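Local coordinates for protein 4-hydroxybutyrate CoA-transferase (Porphyromonas gingivalis, PDB 3EH7) that probably transfers coenzyme A between carboxylic acids such as acetate and 4-hydroxybutyrate, at residues 14-18 and 177-182; 39-43 and 155-159; 120-125 and 148-153; 186-190 and 275-281; 239-243 and 338-344. All coordinates share one frame; numbering follows the deposited sequence. Where two conformers were deposited one is given.

Contact 1: residues 14-18 and 177-182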
# COMPACT_ATOMS: atom_id res chain seq x y z
N ARG A 14 -12.15 42.04 12.54
CA ARG A 14 -11.31 40.85 12.80
C ARG A 14 -9.86 40.98 12.32
O ARG A 14 -9.08 40.06 12.48
CB ARG A 14 -11.93 39.62 12.14
CG ARG A 14 -13.13 39.05 12.87
CD ARG A 14 -13.73 37.90 12.09
NE ARG A 14 -14.50 38.39 10.93
CZ ARG A 14 -14.57 37.79 9.75
NH1 ARG A 14 -13.91 36.65 9.52
NH2 ARG A 14 -15.30 38.34 8.77
N ILE A 15 -9.52 42.13 11.72
CA ILE A 15 -8.19 42.36 11.16
C ILE A 15 -7.28 42.80 12.31
O ILE A 15 -7.59 43.71 13.06
CB ILE A 15 -8.22 43.39 9.98
CG1 ILE A 15 -8.88 42.75 8.76
CG2 ILE A 15 -6.82 43.86 9.61
CD1 ILE A 15 -9.01 43.67 7.56
N VAL A 16 -6.16 42.10 12.46
CA VAL A 16 -5.24 42.39 13.57
C VAL A 16 -3.82 42.24 13.05
O VAL A 16 -3.61 41.77 11.94
CB VAL A 16 -5.43 41.41 14.78
CG1 VAL A 16 -6.87 41.43 15.28
CG2 VAL A 16 -5.00 40.03 14.41
N SER A 17 -2.86 42.65 13.86
CA SER A 17 -1.47 42.45 13.51
C SER A 17 -1.14 40.98 13.70
O SER A 17 -1.84 40.28 14.45
CB SER A 17 -0.58 43.31 14.38
OG SER A 17 -0.43 42.71 15.66
N ALA A 18 -0.07 40.52 13.03
CA ALA A 18 0.46 39.16 13.17
C ALA A 18 0.73 38.80 14.63
O ALA A 18 0.43 37.68 15.06
CB ALA A 18 1.76 39.00 12.35
N LEU A 177 -12.83 32.82 9.38
CA LEU A 177 -11.56 33.23 9.96
C LEU A 177 -11.77 33.93 11.29
O LEU A 177 -12.48 34.94 11.34
CB LEU A 177 -10.85 34.20 9.03
CG LEU A 177 -10.63 33.74 7.60
CD1 LEU A 177 -9.92 34.84 6.83
CD2 LEU A 177 -9.87 32.46 7.61
N ASP A 178 -11.16 33.42 12.36
CA ASP A 178 -11.27 34.06 13.67
C ASP A 178 -10.43 35.33 13.71
O ASP A 178 -10.87 36.36 14.25
CB ASP A 178 -10.84 33.10 14.76
CG ASP A 178 -11.69 31.86 14.77
OD1 ASP A 178 -12.89 32.00 15.04
OD2 ASP A 178 -11.20 30.77 14.43
N TYR A 179 -9.24 35.28 13.12
CA TYR A 179 -8.46 36.49 12.92
C TYR A 179 -7.93 36.57 11.52
O TYR A 179 -7.69 35.56 10.88
CB TYR A 179 -7.31 36.57 13.91
CG TYR A 179 -7.77 36.47 15.32
CD1 TYR A 179 -8.16 37.61 16.02
CD2 TYR A 179 -7.84 35.23 15.96
CE1 TYR A 179 -8.60 37.52 17.34
CE2 TYR A 179 -8.28 35.13 17.26
CZ TYR A 179 -8.65 36.27 17.95
OH TYR A 179 -9.08 36.15 19.24
N ILE A 180 -7.81 37.81 11.06
CA ILE A 180 -7.27 38.12 9.74
C ILE A 180 -6.01 38.98 9.91
O ILE A 180 -6.03 40.03 10.55
CB ILE A 180 -8.28 38.86 8.87
CG1 ILE A 180 -9.47 37.95 8.55
CG2 ILE A 180 -7.62 39.31 7.57
CD1 ILE A 180 -10.70 38.74 8.08
N VAL A 181 -4.92 38.52 9.32
CA VAL A 181 -3.68 39.26 9.35
C VAL A 181 -3.35 39.71 7.93
O VAL A 181 -3.12 38.87 7.05
CB VAL A 181 -2.57 38.37 9.93
CG1 VAL A 181 -1.22 39.06 9.80
CG2 VAL A 181 -2.90 38.01 11.38
N MSE A 182 -3.34 41.02 7.68
CA MSE A 182 -3.05 41.49 6.32
C MSE A 182 -1.54 41.41 6.01
O MSE A 182 -0.70 41.59 6.90
CB MSE A 182 -3.60 42.92 6.09
CG MSE A 182 -5.15 43.07 6.23
SE MSE A 182 -6.18 41.79 5.22
CE MSE A 182 -5.50 42.30 3.44
O HOH W 1 -3.22 43.03 9.52

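Contact 2: residues 39-43 and 155-159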
# COMPACT_ATOMS: atom_id res chain seq x y z
N VAL A 39 3.71 29.04 3.22
CA VAL A 39 3.90 29.21 4.66
C VAL A 39 3.58 30.68 4.99
O VAL A 39 4.04 31.57 4.30
CB VAL A 39 5.35 28.83 5.09
CG1 VAL A 39 5.83 29.71 6.22
CG2 VAL A 39 5.45 27.36 5.50
N PRO A 40 2.76 30.92 6.01
CA PRO A 40 2.38 32.29 6.33
C PRO A 40 3.52 33.07 7.02
O PRO A 40 3.63 33.07 8.24
CB PRO A 40 1.19 32.08 7.29
CG PRO A 40 1.50 30.80 7.95
CD PRO A 40 2.09 29.94 6.89
N GLN A 41 4.32 33.77 6.23
CA GLN A 41 5.57 34.35 6.72
C GLN A 41 5.41 35.37 7.85
O GLN A 41 6.23 35.36 8.76
CB GLN A 41 6.37 34.98 5.56
CG GLN A 41 6.80 33.96 4.53
CD GLN A 41 7.39 34.60 3.30
OE1 GLN A 41 8.06 35.64 3.38
NE2 GLN A 41 7.14 33.98 2.13
N SER A 42 4.39 36.24 7.80
CA SER A 42 4.20 37.25 8.87
C SER A 42 3.88 36.62 10.22
O SER A 42 4.41 37.04 11.26
CB SER A 42 3.10 38.25 8.54
OG SER A 42 3.37 38.87 7.32
N CYS A 43 3.01 35.62 10.21
CA CYS A 43 2.65 34.96 11.47
C CYS A 43 3.80 34.12 12.00
O CYS A 43 3.99 34.06 13.20
CB CYS A 43 1.39 34.12 11.33
SG CYS A 43 -0.09 35.15 11.13
N VAL A 155 -8.77 29.63 13.70
CA VAL A 155 -8.28 29.80 12.37
C VAL A 155 -7.80 31.23 12.20
O VAL A 155 -8.57 32.20 12.42
CB VAL A 155 -9.35 29.45 11.30
CG1 VAL A 155 -8.77 29.61 9.89
CG2 VAL A 155 -9.88 28.03 11.50
N ILE A 156 -6.52 31.35 11.86
CA ILE A 156 -5.91 32.63 11.49
C ILE A 156 -5.65 32.59 9.99
O ILE A 156 -4.95 31.68 9.49
CB ILE A 156 -4.57 32.86 12.20
CG1 ILE A 156 -4.77 32.82 13.71
CG2 ILE A 156 -3.94 34.18 11.75
CD1 ILE A 156 -3.47 32.60 14.48
N GLY A 157 -6.24 33.55 9.28
CA GLY A 157 -6.04 33.69 7.85
C GLY A 157 -5.09 34.84 7.58
O GLY A 157 -5.37 35.98 7.94
N GLU A 158 -3.97 34.53 6.92
CA GLU A 158 -3.00 35.56 6.54
C GLU A 158 -3.27 35.94 5.10
O GLU A 158 -2.89 35.21 4.19
CB GLU A 158 -1.57 35.04 6.71
CG GLU A 158 -0.50 36.09 6.44
CD GLU A 158 0.87 35.70 6.98
OE1 GLU A 158 0.99 35.41 8.18
OE2 GLU A 158 1.83 35.68 6.18
N ILE A 159 -3.94 37.07 4.89
CA ILE A 159 -4.34 37.48 3.54
C ILE A 159 -3.23 38.31 2.88
O ILE A 159 -2.98 39.46 3.23
CB ILE A 159 -5.69 38.23 3.52
CG1 ILE A 159 -6.78 37.36 4.14
CG2 ILE A 159 -6.07 38.60 2.11
CD1 ILE A 159 -8.21 37.90 3.91

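Contact 3: residues 120-125 and 148-153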
# COMPACT_ATOMS: atom_id res chain seq x y z
N ILE A 120 -5.77 19.36 15.54
CA ILE A 120 -5.16 20.64 15.26
C ILE A 120 -5.94 21.72 16.01
O ILE A 120 -7.13 21.94 15.75
CB ILE A 120 -5.17 20.93 13.75
CG1 ILE A 120 -4.11 20.06 13.07
CG2 ILE A 120 -4.93 22.41 13.49
CD1 ILE A 120 -4.37 19.87 11.64
N ASP A 121 -5.27 22.41 16.93
CA ASP A 121 -5.95 23.41 17.68
C ASP A 121 -6.03 24.73 16.91
O ASP A 121 -7.01 25.47 17.06
CB ASP A 121 -5.21 23.64 19.00
CG ASP A 121 -5.18 22.39 19.87
OD1 ASP A 121 -6.15 22.15 20.60
OD2 ASP A 121 -4.17 21.65 19.83
N VAL A 122 -5.00 25.03 16.12
CA VAL A 122 -4.87 26.29 15.42
C VAL A 122 -4.38 26.04 13.99
O VAL A 122 -3.45 25.26 13.79
CB VAL A 122 -3.90 27.22 16.14
CG1 VAL A 122 -3.77 28.55 15.40
CG2 VAL A 122 -4.38 27.46 17.54
N ALA A 123 -5.04 26.65 13.01
CA ALA A 123 -4.61 26.62 11.62
C ALA A 123 -4.23 28.04 11.26
O ALA A 123 -5.05 28.96 11.39
CB ALA A 123 -5.74 26.14 10.70
N ILE A 124 -2.98 28.24 10.85
CA ILE A 124 -2.57 29.53 10.31
C ILE A 124 -2.39 29.30 8.81
O ILE A 124 -1.42 28.65 8.39
CB ILE A 124 -1.30 30.09 10.95
CG1 ILE A 124 -1.36 30.01 12.47
CG2 ILE A 124 -1.14 31.56 10.59
CD1 ILE A 124 -0.12 30.60 13.16
N VAL A 125 -3.34 29.80 8.02
CA VAL A 125 -3.28 29.61 6.60
C VAL A 125 -3.10 30.93 5.84
O VAL A 125 -3.75 31.93 6.15
CB VAL A 125 -4.50 28.80 6.08
CG1 VAL A 125 -4.41 27.37 6.61
CG2 VAL A 125 -5.84 29.47 6.42
N ALA A 148 -7.14 21.54 7.30
CA ALA A 148 -6.82 22.04 8.65
C ALA A 148 -7.68 23.26 9.00
O ALA A 148 -8.26 23.33 10.08
CB ALA A 148 -5.33 22.36 8.78
N ALA A 149 -7.75 24.22 8.09
CA ALA A 149 -8.55 25.42 8.29
C ALA A 149 -10.03 25.06 8.51
O ALA A 149 -10.73 25.73 9.25
CB ALA A 149 -8.42 26.38 7.12
N GLU A 150 -10.50 24.00 7.87
CA GLU A 150 -11.91 23.66 7.99
C GLU A 150 -12.22 22.93 9.26
O GLU A 150 -13.38 22.77 9.58
CB GLU A 150 -12.37 22.82 6.79
CG GLU A 150 -12.38 23.61 5.49
CD GLU A 150 -12.52 22.72 4.27
OE1 GLU A 150 -12.29 21.47 4.36
OE2 GLU A 150 -12.82 23.29 3.21
N SER A 151 -11.20 22.44 9.95
CA SER A 151 -11.40 21.69 11.18
C SER A 151 -10.89 22.34 12.47
O SER A 151 -11.34 21.96 13.52
CB SER A 151 -10.76 20.31 11.05
OG SER A 151 -11.63 19.46 10.35
N ALA A 152 -9.94 23.26 12.40
CA ALA A 152 -9.27 23.77 13.61
C ALA A 152 -10.20 24.61 14.45
O ALA A 152 -11.03 25.35 13.94
CB ALA A 152 -8.04 24.56 13.26
N HIS A 153 -9.98 24.52 15.76
CA HIS A 153 -10.71 25.28 16.77
C HIS A 153 -10.57 26.78 16.52
O HIS A 153 -11.53 27.56 16.69
CB HIS A 153 -10.11 24.91 18.12
CG HIS A 153 -11.06 24.94 19.27
ND1 HIS A 153 -12.14 24.08 19.37
CD2 HIS A 153 -11.07 25.69 20.40
CE1 HIS A 153 -12.79 24.32 20.49
NE2 HIS A 153 -12.17 25.30 21.14

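Contact 4: residues 186-190 and 275-281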
# COMPACT_ATOMS: atom_id res chain seq x y z
N PRO A 186 6.32 38.74 -1.37
CA PRO A 186 6.42 37.66 -2.31
C PRO A 186 6.44 36.32 -1.58
O PRO A 186 7.14 36.16 -0.58
CB PRO A 186 7.75 37.94 -3.03
CG PRO A 186 8.52 38.79 -2.08
CD PRO A 186 7.48 39.65 -1.44
N ILE A 187 5.67 35.36 -2.06
CA ILE A 187 5.66 34.06 -1.39
C ILE A 187 7.00 33.36 -1.69
O ILE A 187 7.75 33.83 -2.54
CB ILE A 187 4.43 33.22 -1.79
CG1 ILE A 187 4.49 32.78 -3.25
CG2 ILE A 187 3.13 34.03 -1.54
CD1 ILE A 187 3.31 31.85 -3.62
N TYR A 188 7.31 32.28 -0.98
CA TYR A 188 8.60 31.59 -1.20
C TYR A 188 8.67 31.09 -2.63
O TYR A 188 7.69 30.53 -3.13
CB TYR A 188 8.83 30.43 -0.22
CG TYR A 188 9.10 30.88 1.19
CD1 TYR A 188 10.12 31.77 1.48
CD2 TYR A 188 8.33 30.42 2.25
CE1 TYR A 188 10.38 32.21 2.78
CE2 TYR A 188 8.57 30.85 3.57
CZ TYR A 188 9.59 31.74 3.82
OH TYR A 188 9.84 32.16 5.11
N SER A 189 9.80 31.34 -3.30
CA SER A 189 10.03 30.84 -4.63
C SER A 189 11.25 29.93 -4.70
O SER A 189 12.09 29.91 -3.82
CB SER A 189 10.17 31.98 -5.63
OG SER A 189 11.26 32.79 -5.29
N LEU A 190 11.32 29.19 -5.79
CA LEU A 190 12.41 28.28 -6.06
C LEU A 190 13.05 28.69 -7.35
O LEU A 190 12.34 28.96 -8.34
CB LEU A 190 11.88 26.89 -6.31
CG LEU A 190 11.38 26.01 -5.20
CD1 LEU A 190 10.81 24.78 -5.88
CD2 LEU A 190 12.50 25.64 -4.25
N MSE A 275 4.76 25.15 -6.12
CA MSE A 275 5.93 25.95 -5.76
C MSE A 275 6.83 26.14 -6.98
O MSE A 275 7.02 25.21 -7.77
CB MSE A 275 6.71 25.27 -4.64
CG MSE A 275 7.96 26.02 -4.24
SE MSE A 275 8.64 25.48 -2.52
CE MSE A 275 7.46 24.00 -2.17
N GLY A 276 7.38 27.34 -7.14
CA GLY A 276 8.24 27.63 -8.27
C GLY A 276 8.66 29.07 -8.25
O GLY A 276 8.71 29.67 -7.20
N SER A 277 8.94 29.62 -9.43
CA SER A 277 9.37 31.00 -9.53
C SER A 277 8.16 31.92 -9.46
O SER A 277 7.01 31.49 -9.53
CB SER A 277 10.12 31.24 -10.84
OG SER A 277 9.22 31.23 -11.93
N GLU A 278 8.45 33.21 -9.36
CA GLU A 278 7.41 34.23 -9.42
C GLU A 278 6.60 34.08 -10.70
O GLU A 278 5.39 34.34 -10.73
CB GLU A 278 8.03 35.62 -9.29
CG GLU A 278 7.15 36.64 -8.56
CD GLU A 278 6.45 36.08 -7.31
OE1 GLU A 278 7.07 35.32 -6.49
OE2 GLU A 278 5.25 36.42 -7.16
N ASP A 279 7.25 33.61 -11.76
CA ASP A 279 6.57 33.36 -13.01
C ASP A 279 5.47 32.32 -12.89
O ASP A 279 4.39 32.51 -13.46
CB ASP A 279 7.57 32.91 -14.07
CG ASP A 279 6.95 32.75 -15.43
OD1 ASP A 279 6.02 33.50 -15.79
OD2 ASP A 279 7.39 31.85 -16.16
N VAL A 280 5.72 31.22 -12.18
CA VAL A 280 4.69 30.19 -12.00
C VAL A 280 3.47 30.76 -11.28
O VAL A 280 2.32 30.48 -11.66
CB VAL A 280 5.22 28.96 -11.22
CG1 VAL A 280 4.07 28.12 -10.67
CG2 VAL A 280 6.09 28.13 -12.13
N TYR A 281 3.73 31.56 -10.25
CA TYR A 281 2.70 32.15 -9.45
C TYR A 281 1.84 33.15 -10.24
O TYR A 281 0.65 33.26 -9.97
CB TYR A 281 3.30 32.80 -8.20
CG TYR A 281 4.13 31.86 -7.35
CD1 TYR A 281 3.78 30.52 -7.22
CD2 TYR A 281 5.26 32.31 -6.69
CE1 TYR A 281 4.56 29.65 -6.44
CE2 TYR A 281 6.03 31.46 -5.92
CZ TYR A 281 5.67 30.13 -5.79
OH TYR A 281 6.42 29.28 -5.02
O HOH W 2 4.61 35.98 -4.66

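Contact 5: residues 239-243 and 338-344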
# COMPACT_ATOMS: atom_id res chain seq x y z
N ILE A 239 -1.55 16.49 -16.65
CA ILE A 239 -1.03 16.58 -15.29
C ILE A 239 -2.07 16.18 -14.21
O ILE A 239 -3.16 16.76 -14.12
CB ILE A 239 -0.51 18.00 -14.99
CG1 ILE A 239 0.73 18.32 -15.84
CG2 ILE A 239 -0.23 18.19 -13.50
CD1 ILE A 239 1.96 17.49 -15.47
N HIS A 240 -1.70 15.19 -13.41
CA HIS A 240 -2.39 14.88 -12.17
C HIS A 240 -1.30 14.48 -11.19
O HIS A 240 -0.75 13.36 -11.21
CB HIS A 240 -3.47 13.80 -12.30
CG HIS A 240 -4.21 13.55 -11.02
ND1 HIS A 240 -5.55 13.83 -10.85
CD2 HIS A 240 -3.78 13.08 -9.83
CE1 HIS A 240 -5.91 13.52 -9.62
NE2 HIS A 240 -4.85 13.07 -8.97
N THR A 241 -0.96 15.46 -10.36
CA THR A 241 0.29 15.47 -9.66
C THR A 241 0.11 15.98 -8.23
O THR A 241 -0.87 16.63 -7.89
CB THR A 241 1.28 16.35 -10.42
OG1 THR A 241 2.61 16.12 -9.92
CG2 THR A 241 0.88 17.88 -10.34
N GLU A 242 1.06 15.65 -7.37
CA GLU A 242 1.01 16.20 -6.04
C GLU A 242 1.31 17.71 -6.13
O GLU A 242 0.62 18.56 -5.54
CB GLU A 242 2.00 15.51 -5.11
CG GLU A 242 1.75 15.87 -3.64
CD GLU A 242 2.67 15.11 -2.70
OE1 GLU A 242 2.52 13.88 -2.64
OE2 GLU A 242 3.54 15.75 -2.06
N MSE A 243 2.35 18.03 -6.88
CA MSE A 243 2.70 19.42 -7.12
C MSE A 243 3.33 19.56 -8.49
O MSE A 243 3.79 18.60 -9.06
CB MSE A 243 3.62 19.95 -6.02
CG MSE A 243 4.96 19.27 -5.94
SE MSE A 243 6.37 20.04 -7.04
CE MSE A 243 6.60 21.77 -6.17
N THR A 338 6.45 15.19 2.31
CA THR A 338 5.07 14.76 2.52
C THR A 338 4.94 13.22 2.56
O THR A 338 3.91 12.70 2.99
CB THR A 338 4.20 15.20 1.35
OG1 THR A 338 4.67 14.53 0.16
CG2 THR A 338 4.26 16.74 1.17
N GLY A 339 5.94 12.50 2.04
CA GLY A 339 5.82 11.07 1.85
C GLY A 339 4.72 10.68 0.88
O GLY A 339 4.28 9.53 0.87
N GLY A 340 4.28 11.62 0.05
CA GLY A 340 3.20 11.40 -0.89
C GLY A 340 3.52 10.44 -2.03
O GLY A 340 2.62 10.01 -2.74
N GLN A 341 4.79 10.08 -2.21
CA GLN A 341 5.18 9.31 -3.39
C GLN A 341 4.51 7.93 -3.45
O GLN A 341 4.05 7.51 -4.51
CB GLN A 341 6.71 9.23 -3.56
CG GLN A 341 7.49 8.52 -2.49
CD GLN A 341 9.00 8.64 -2.71
OE1 GLN A 341 9.54 9.73 -2.72
NE2 GLN A 341 9.66 7.50 -2.85
N VAL A 342 4.41 7.24 -2.31
CA VAL A 342 3.78 5.93 -2.30
C VAL A 342 2.32 6.01 -2.73
O VAL A 342 1.81 5.08 -3.33
CB VAL A 342 3.89 5.25 -0.92
CG1 VAL A 342 3.23 6.11 0.16
CG2 VAL A 342 3.29 3.80 -0.95
N ASP A 343 1.65 7.14 -2.47
CA ASP A 343 0.26 7.30 -2.91
C ASP A 343 0.20 7.14 -4.42
O ASP A 343 -0.71 6.51 -4.97
CB ASP A 343 -0.33 8.68 -2.54
CG ASP A 343 -0.33 8.97 -1.03
OD1 ASP A 343 -0.06 8.03 -0.22
OD2 ASP A 343 -0.62 10.17 -0.62
N TYR A 344 1.19 7.72 -5.10
CA TYR A 344 1.26 7.69 -6.56
C TYR A 344 1.76 6.34 -7.09
O TYR A 344 1.35 5.92 -8.15
CB TYR A 344 2.09 8.87 -7.10
CG TYR A 344 1.29 10.14 -7.02
CD1 TYR A 344 0.40 10.51 -8.04
CD2 TYR A 344 1.34 10.93 -5.89
CE1 TYR A 344 -0.39 11.64 -7.94
CE2 TYR A 344 0.53 12.06 -5.77
CZ TYR A 344 -0.32 12.39 -6.79
OH TYR A 344 -1.11 13.50 -6.64

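Contact 1: residues 14-18 and 177-182
I15 CG1 packs beside I180, 3.9 Å from I180 CG2, the two side chains crossing at a slant. The two residues pair in parallel across the edge of a six-stranded parallel sheet. Strand 15-16 is an outermost strand of that sheet within the chain, and strand 179-183 is next to it. Their side chains share one face. Further along the same face, I15 CG2 rests on CG of selenomethionine M182. On the other face V16 CG1 leans on CD1 of the Y179 ring, and V181 CG1 packs against A18 CB.

Two backbone bonds join the strands. I180 N donates to R14 O at 2.9 Å, and V16 N donates to I180 O at 2.8 Å. Beyond them the strands part, and a water takes over. It donates to V16 O and accepts from M182 N at 2.7 Å.

R14 adds a side-chain bond at the start of the pairing. Its chain bends at chi3 (-76°), which turns the guanidinium back toward the loop that leads into strand 179-183. NH1 then donates to L177 O at 2.9 Å, within the guanidinium plane and on a lone pair of the carbonyl. NH1 also bonds I174 O, so two carbonyls hold one nitrogen. I180 CD1 sits over one face of the guanidinium, toward its rim.

S17 caps the following helix 18-22 through E20 N. Main-chain bonds join the edge strand only over a short length, so its hold also depends on the R14 side chain, one water and apolar packing on both faces.

Contact 2: residues 39-43 and 155-159
The N-terminus of helix 41-49 meets a carboxylate from a central strand of the parallel sheet in the N-terminal domain, a Rossmann-like region by family. E158, on strand 154-160, brings its carboxylate to the first turn of the helix. P40 is at the N-cap position and has no side-chain acceptor. E158, far off in sequence, accepts from N-H groups of the first turn.

The carboxylate spreads over two backbone N-H groups. S42 N donates to E158 OE2 at 3.1 Å, and C43 N donates to E158 OE1 at 2.9 Å. Each oxygen is met on its syn side, with the donor tilted out of the carboxylate plane by 27° and 21° respectively. E158 CG is anti to the backbone N (chi1 -175°), and the extended chain carries the acid away from the sheet to the helix.

Q41 N also lies near OE2, but its angle is poor. It bonds the hydroxyl of Y185 instead, and that hydroxyl also bonds E158 OE2. Y185 thus links the helix start to the acid.

P40 packs against the carboxylate, with CB 3.5 Å from E158 OE1. S42 CB also lies close to OE1. The acid is buried, and the helix start would probably stabilise a negative charge on it.

C43 points back at the strand as well. Its SG packs on I156, between the helix and the sheet, with V181 and I124 nearby. The sulfur lies 4.0 Å from I156 CG2.

Contact 3: residues 120-125 and 148-153
I120 touches the second segment with two branches. Its CG2 meets A152 CB at 3.8 Å, and its CD1 meets A148 CB at 3.9 Å. With CG1 beside the backbone N (chi1 -74°), CD1 extends to the helix while CG2 stays over the loop after it. The backbone takes part too: A152 CA approaches I120 O at 3.5 Å in a CA-H...O contact.

D121 uses its backbone here. Its O lies 3.3 Å from H153 CB. Its carboxylate faces elsewhere, to H119 and to R30 N. V122 turns its side chain to the other face of the strand.

A123 is the centre of the packing. Its CB rests on A152 CB at 3.8 Å and on A149 CA at the same distance. A148 CB is slightly farther off. Small methyl groups on both sides let the helix come close to the strand. I124 is on the other face, where it touches P40 and I156. V125 returns to the helix side, and both of its methyls approach A149 CB, with CG2 at 4.1 Å.

From V122 to V125 the side chains alternate, and the helix takes the side of A123 and V125. Helix 145-151 lies in the beta-alpha-beta connection between parallel strands 122-127 and 154-160, and covers this face of the sheet. Strand 122-127 lies between strands 154-160 and 30-33, and A32 of the latter touches both I120 and A148. Helix 109-114 flanks I120 through I113.

Contact 4: residues 186-190 and 275-281
The start of helix 278-284 meets the loop that follows strand 179-183, so this contact joins the N-terminal and C-terminal family regions. S277 is the N-cap. Its OG accepts a weak bond from D279 N and also bonds D246 OD1.

Y281 ties the two segments together. Its hydroxyl donates to Y188 O at 2.6 Å, in the plane of that carbonyl. The same oxygen accepts from G276 N at 3.0 Å, nearly straight at 167°. One hydroxyl therefore satisfies a carbonyl of the loop and an N-H just before its own helix. Next to this, L190 N donates to G276 O at 3.0 Å. S189 CA also approaches G276 O, in a CA-H...O contact. G276 thus uses both its N-H and its carbonyl here.

A water joins the outer end. It accepts from I187 N and donates to E278 OE2 at 2.6 Å, which gives the loop N-H a link to an exposed acid.

Apolar contacts flank these bonds. L190 packs on selenomethionine M275 in one of its two conformers. I187 CG1 sits between the backbone N and the carbonyl carbon (chi1 69°), which sends the chain over the Y281 ring. CD1 makes a CH-pi contact there, 3.5 Å from the ring centroid and almost on its normal.

Contact 5: residues 239-243 and 338-344
E242 CG is anti to the backbone N (chi1 -167°), and the chain stays extended beyond it. This carries the carboxylate across to T338. The T338 hydroxyl lies between its own backbone N and carbonyl carbon (chi1 64°), and meets the acid from the opposite direction. T338 OG1 donates to E242 OE2 at 2.8 Å, on the syn side and 17° out of the carboxylate plane.

The same hydroxyl accepts from G340 N at 2.9 Å, which makes an ST turn just before helix 341-350. T338 OG1 thus donates one bond and accepts another. The other acid oxygen, E242 OE1, lies 3.1 Å from G340 CA, close against the bare backbone of the glycine. OE1 is bonded by N299 ND2, which also bonds D343 OD2. One amide thus links two buried acids.

Y344 covers the backbone of the first segment. Its CE2 lies 3.8 Å from E242 CB, and CE1 meets the edge of the H240 ring, 4.1 Å from CD2. The H240 and Y344 side chains cross at about a right angle. The Y344 hydroxyl bonds N299 OD1, while H240 NE2 bonds V298 O.

Strand 238-240 lies between strands 269-271 and 215-217 of the larger mixed sheet. Helix 341-350 packs beside its end. Helix 301-304 touches both H240 and Y344, and L385 of the second subunit packs on V342.

How the contacts relate
Contacts 1, 2 and 3 share the six-stranded parallel sheet. Contact 1 is the partly buried edge. Contacts 2 and 3 are buried and nested within the loop it closes. Probable backbone hydrogen bonds of strand 154-160 link contact 2 to both others. Their chemistry differs: strand pairing in contact 1, a buried acid at a helix start in contact 2, methyl packing in contact 3. Contact 4 is partly buried and bridges to the C-terminal region, with Q41 NE2 near P186 O. Contact 5 belongs to the larger sheet, and its centre is the nearest to the chain centre, about 6 Å away. Its acid is met by a threonine hydroxyl across the contact, where that of contact 2 takes backbone N-H groups.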